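Local coordinates for coclaurine N-methyltransferase (Coptis japonica, PDB 6GKV), which transfers a methyl group from S-adenosyl-L-methionine to the ring nitrogen of coclaurine and related tetrahydroisoquinolines in alkaloid biosynthesis, at residues F224-H230 and E341-V347. Numbering follows the deposited sequence.
Sequences FLEHICH and EWMASHV
Leu-225, His-227 and Cys-229 form hydrogen-bonded pairs with Val-347, Ser-345 and Met-343, joining strand 221-230 antiparallel to strand 342-350; the local axes run at 143°. Between them, Glu-226 and His-346 form a non-hydrogen-bonded pair. Imidazole suits this place, able to donate at NE2 and accept at ND1: NE2 of His-346 donates a hydrogen bond to OE1 of Glu-226 (2.7 Å) on the anti lone pair, with ring and carboxylate planes 2° apart. Glu-226, CG anti to its backbone N (chi1 -178°), runs alongside the imidazole, while the edge of Phe-224 meets one ring face, CZ 3.6 Å from CG of His-346. A leucine in place of His-346 would probably leave OE1 of Glu-226 without its imidazole donor and Arg-118 without its ND1 acceptor. On the face of Leu-225 and His-227, small Ser-345 can set CB close over the His-227 imidazole, 3.7 Å from its centroid. Back on the Glu-226 face, the edge of His-230 meets the indole face of Trp-342, while NE2 donates to OE1 of Glu-341 (2.8 Å), which Tyr-40 also grips. In this Rossmann-like sheet, OE2 of Glu-226 lies close to Glu-198 of the substrate pocket; the OE1 bonds from His-346 and with Tyr-115 probably help position the carboxylate.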
ATOM      1  N   PHE A 224      -3.822   3.514  17.272  1.00 50.59           N
ATOM      2  CA  PHE A 224      -3.340   4.588  16.405  1.00 40.85           C
ATOM      3  C   PHE A 224      -1.803   4.598  16.326  1.00 47.86           C
ATOM      4  O   PHE A 224      -1.102   4.610  17.354  1.00 42.43           O
ATOM      5  CB  PHE A 224      -3.837   5.946  16.873  1.00 34.49           C
ATOM      6  CG  PHE A 224      -3.279   7.089  16.061  1.00 45.38           C
ATOM      7  CD1 PHE A 224      -3.771   7.361  14.788  1.00 45.90           C
ATOM      8  CD2 PHE A 224      -2.250   7.871  16.551  1.00 43.56           C
ATOM      9  CE1 PHE A 224      -3.251   8.404  14.031  1.00 45.13           C
ATOM     10  CE2 PHE A 224      -1.723   8.912  15.794  1.00 44.63           C
ATOM     11  CZ  PHE A 224      -2.227   9.179  14.532  1.00 42.66           C
ATOM     12  N   LEU A 225      -1.288   4.607  15.100  1.00 49.86           N
ATOM     13  CA  LEU A 225       0.154   4.533  14.858  1.00 46.82           C
ATOM     14  C   LEU A 225       0.715   5.693  14.041  1.00 43.64           C
ATOM     15  O   LEU A 225       0.172   6.042  13.012  1.00 43.28           O
ATOM     16  CB  LEU A 225       0.489   3.233  14.135  1.00 49.24           C
ATOM     17  CG  LEU A 225       1.928   3.107  13.642  1.00 49.52           C
ATOM     18  CD1 LEU A 225       2.831   3.018  14.828  1.00 45.33           C
ATOM     19  CD2 LEU A 225       2.082   1.878  12.755  1.00 54.81           C
ATOM     20  N   GLU A 226       1.821   6.267  14.502  1.00 44.49           N
ATOM     21  CA  GLU A 226       2.609   7.178  13.682  1.00 43.08           C
ATOM     22  C   GLU A 226       4.017   6.608  13.473  1.00 50.03           C
ATOM     23  O   GLU A 226       4.679   6.176  14.431  1.00 44.19           O
ATOM     24  CB  GLU A 226       2.700   8.572  14.310  1.00 37.54           C
ATOM     25  CG  GLU A 226       3.482   9.581  13.442  1.00 42.64           C
ATOM     26  CD  GLU A 226       3.707  10.934  14.129  1.00 49.33           C
ATOM     27  OE1 GLU A 226       2.780  11.767  14.144  1.00 54.44           O
ATOM     28  OE2 GLU A 226       4.809  11.172  14.659  1.00 45.33           O
ATOM     29  N   HIS A 227       4.461   6.593  12.217  1.00 35.67           N
ATOM     30  CA  HIS A 227       5.832   6.241  11.911  1.00 33.34           C
ATOM     31  C   HIS A 227       6.329   7.120  10.799  1.00 37.61           C
ATOM     32  O   HIS A 227       5.579   7.451   9.895  1.00 36.86           O
ATOM     33  CB  HIS A 227       5.965   4.785  11.503  1.00 27.53           C
ATOM     34  CG  HIS A 227       5.178   4.423  10.287  1.00 39.80           C
ATOM     35  ND1 HIS A 227       5.736   4.388   9.027  1.00 40.36           N
ATOM     36  CD2 HIS A 227       3.883   4.060  10.136  1.00 39.22           C
ATOM     37  CE1 HIS A 227       4.818   4.014   8.152  1.00 39.41           C
ATOM     38  NE2 HIS A 227       3.684   3.808   8.798  1.00 40.77           N
ATOM     39  N   ILE A 228       7.589   7.512  10.861  1.00 30.20           N
ATOM     40  CA  ILE A 228       8.142   8.237   9.748  1.00 34.08           C
ATOM     41  C   ILE A 228       8.308   7.202   8.635  1.00 36.92           C
ATOM     42  O   ILE A 228       8.318   6.004   8.915  1.00 38.72           O
ATOM     43  CB  ILE A 228       9.464   8.936  10.130  1.00 36.57           C
ATOM     44  CG1 ILE A 228      10.424   7.947  10.788  1.00 27.08           C
ATOM     45  CG2 ILE A 228       9.167  10.058  11.105  1.00 39.12           C
ATOM     46  CD1 ILE A 228      11.267   7.168   9.826  1.00 29.76           C
ATOM     47  N   CYS A 229       8.416   7.643   7.383  1.00 40.36           N
ATOM     48  CA  CYS A 229       8.526   6.701   6.270  1.00 32.59           C
ATOM     49  C   CYS A 229       9.175   7.341   5.061  1.00 34.25           C
ATOM     50  O   CYS A 229       9.415   8.559   5.051  1.00 32.17           O
ATOM     51  CB  CYS A 229       7.147   6.189   5.885  1.00 37.55           C
ATOM     52  SG  CYS A 229       6.139   7.506   5.204  1.00 41.60           S
ATOM     53  N   HIS A 230       9.491   6.524   4.056  1.00 28.48           N
ATOM     54  CA  HIS A 230       9.597   7.056   2.711  1.00 42.39           C
ATOM     55  C   HIS A 230       8.331   6.666   1.953  1.00 41.19           C
ATOM     56  O   HIS A 230       7.790   5.577   2.151  1.00 42.78           O
ATOM     57  CB  HIS A 230      10.830   6.556   1.967  1.00 34.54           C
ATOM     58  CG  HIS A 230      10.925   7.120   0.579  1.00 37.40           C
ATOM     59  ND1 HIS A 230      10.392   6.483  -0.518  1.00 34.84           N
ATOM     60  CD2 HIS A 230      11.425   8.302   0.132  1.00 32.06           C
ATOM     61  CE1 HIS A 230      10.601   7.231  -1.595  1.00 39.55           C
ATOM     62  NE2 HIS A 230      11.223   8.335  -1.226  1.00 44.14           N
ATOM     63  N   GLU A 341       9.298  13.159  -0.173  1.00 34.07           N
ATOM     64  CA  GLU A 341      10.062  11.919  -0.235  1.00 28.52           C
ATOM     65  C   GLU A 341       9.960  11.164   1.101  1.00 37.46           C
ATOM     66  O   GLU A 341       9.273  10.150   1.208  1.00 36.19           O
ATOM     67  CB  GLU A 341      11.524  12.202  -0.579  1.00 40.55           C
ATOM     68  CG  GLU A 341      11.733  12.813  -1.960  1.00 44.72           C
ATOM     69  CD  GLU A 341      11.393  11.860  -3.094  1.00 41.13           C
ATOM     70  OE1 GLU A 341      11.214  10.661  -2.841  1.00 45.88           O
ATOM     71  OE2 GLU A 341      11.321  12.302  -4.256  1.00 54.62           O
ATOM     72  N   TRP A 342      10.684  11.651   2.102  1.00 46.01           N
ATOM     73  CA  TRP A 342      10.618  11.100   3.447  1.00 38.84           C
ATOM     74  C   TRP A 342       9.582  11.904   4.209  1.00 41.77           C
ATOM     75  O   TRP A 342       9.531  13.136   4.087  1.00 40.35           O
ATOM     76  CB  TRP A 342      11.991  11.147   4.129  1.00 33.22           C
ATOM     77  CG  TRP A 342      12.972  10.148   3.556  1.00 24.63           C
ATOM     78  CD1 TRP A 342      13.033   8.818   3.841  1.00 31.81           C
ATOM     79  CD2 TRP A 342      14.011  10.403   2.593  1.00 31.94           C
ATOM     80  NE1 TRP A 342      14.051   8.227   3.125  1.00 36.63           N
ATOM     81  CE2 TRP A 342      14.660   9.165   2.368  1.00 32.03           C
ATOM     82  CE3 TRP A 342      14.472  11.552   1.949  1.00 38.17           C
ATOM     83  CZ2 TRP A 342      15.751   9.062   1.487  1.00 35.31           C
ATOM     84  CZ3 TRP A 342      15.564  11.433   1.081  1.00 31.24           C
ATOM     85  CH2 TRP A 342      16.182  10.197   0.856  1.00 31.12           C
ATOM     86  N   MET A 343       8.748  11.209   4.977  1.00 39.27           N
ATOM     87  CA  MET A 343       7.593  11.842   5.588  1.00 38.63           C
ATOM     88  C   MET A 343       7.009  11.011   6.722  1.00 42.27           C
ATOM     89  O   MET A 343       7.610  10.027   7.168  1.00 39.68           O
ATOM     90  CB  MET A 343       6.516  12.099   4.523  1.00 37.88           C
ATOM     91  CG  MET A 343       6.209  10.867   3.644  1.00 39.47           C
ATOM     92  SD  MET A 343       4.997  11.184   2.325  1.00 50.11           S
ATOM     93  CE  MET A 343       6.022  11.857   1.027  1.00 24.55           C
ATOM     94  N   ALA A 344       5.821  11.416   7.162  1.00 39.94           N
ATOM     95  CA  ALA A 344       5.124  10.771   8.264  1.00 37.44           C
ATOM     96  C   ALA A 344       3.813  10.111   7.836  1.00 38.32           C
ATOM     97  O   ALA A 344       3.013  10.674   7.085  1.00 37.81           O
ATOM     98  CB  ALA A 344       4.862  11.776   9.369  1.00 31.25           C
ATOM     99  N   SER A 345       3.610   8.898   8.338  1.00 44.27           N
ATOM    100  CA  SER A 345       2.416   8.096   8.072  1.00 33.79           C
ATOM    101  C   SER A 345       1.596   7.852   9.325  1.00 32.78           C
ATOM    102  O   SER A 345       2.136   7.438  10.366  1.00 40.71           O
ATOM    103  CB  SER A 345       2.826   6.758   7.459  1.00 27.62           C
ATOM    104  OG  SER A 345       1.724   5.876   7.321  1.00 31.26           O
ATOM    105  N   HIS A 346       0.291   8.094   9.229  1.00 37.64           N
ATOM    106  CA  HIS A 346      -0.658   7.752  10.297  1.00 40.04           C
ATOM    107  C   HIS A 346      -1.607   6.611   9.906  1.00 42.37           C
ATOM    108  O   HIS A 346      -2.342   6.700   8.909  1.00 46.11           O
ATOM    109  CB  HIS A 346      -1.488   8.972  10.699  1.00 41.73           C
ATOM    110  CG  HIS A 346      -0.702  10.033  11.412  1.00 42.90           C
ATOM    111  ND1 HIS A 346      -1.230  11.264  11.731  1.00 42.74           N
ATOM    112  CD2 HIS A 346       0.568  10.037  11.871  1.00 43.40           C
ATOM    113  CE1 HIS A 346      -0.317  11.989  12.353  1.00 36.99           C
ATOM    114  NE2 HIS A 346       0.779  11.264  12.462  1.00 46.11           N
ATOM    115  N   VAL A 347      -1.614   5.559  10.719  1.00 36.52           N
ATOM    116  CA  VAL A 347      -2.503   4.434  10.499  1.00 34.07           C
ATOM    117  C   VAL A 347      -3.438   4.193  11.683  1.00 48.44           C
ATOM    118  O   VAL A 347      -2.993   4.112  12.839  1.00 40.20           O
ATOM    119  CB  VAL A 347      -1.724   3.143  10.223  1.00 38.80           C
ATOM    120  CG1 VAL A 347      -2.670   2.084   9.692  1.00 41.80           C
ATOM    121  CG2 VAL A 347      -0.591   3.396   9.224  1.00 36.25           C
TER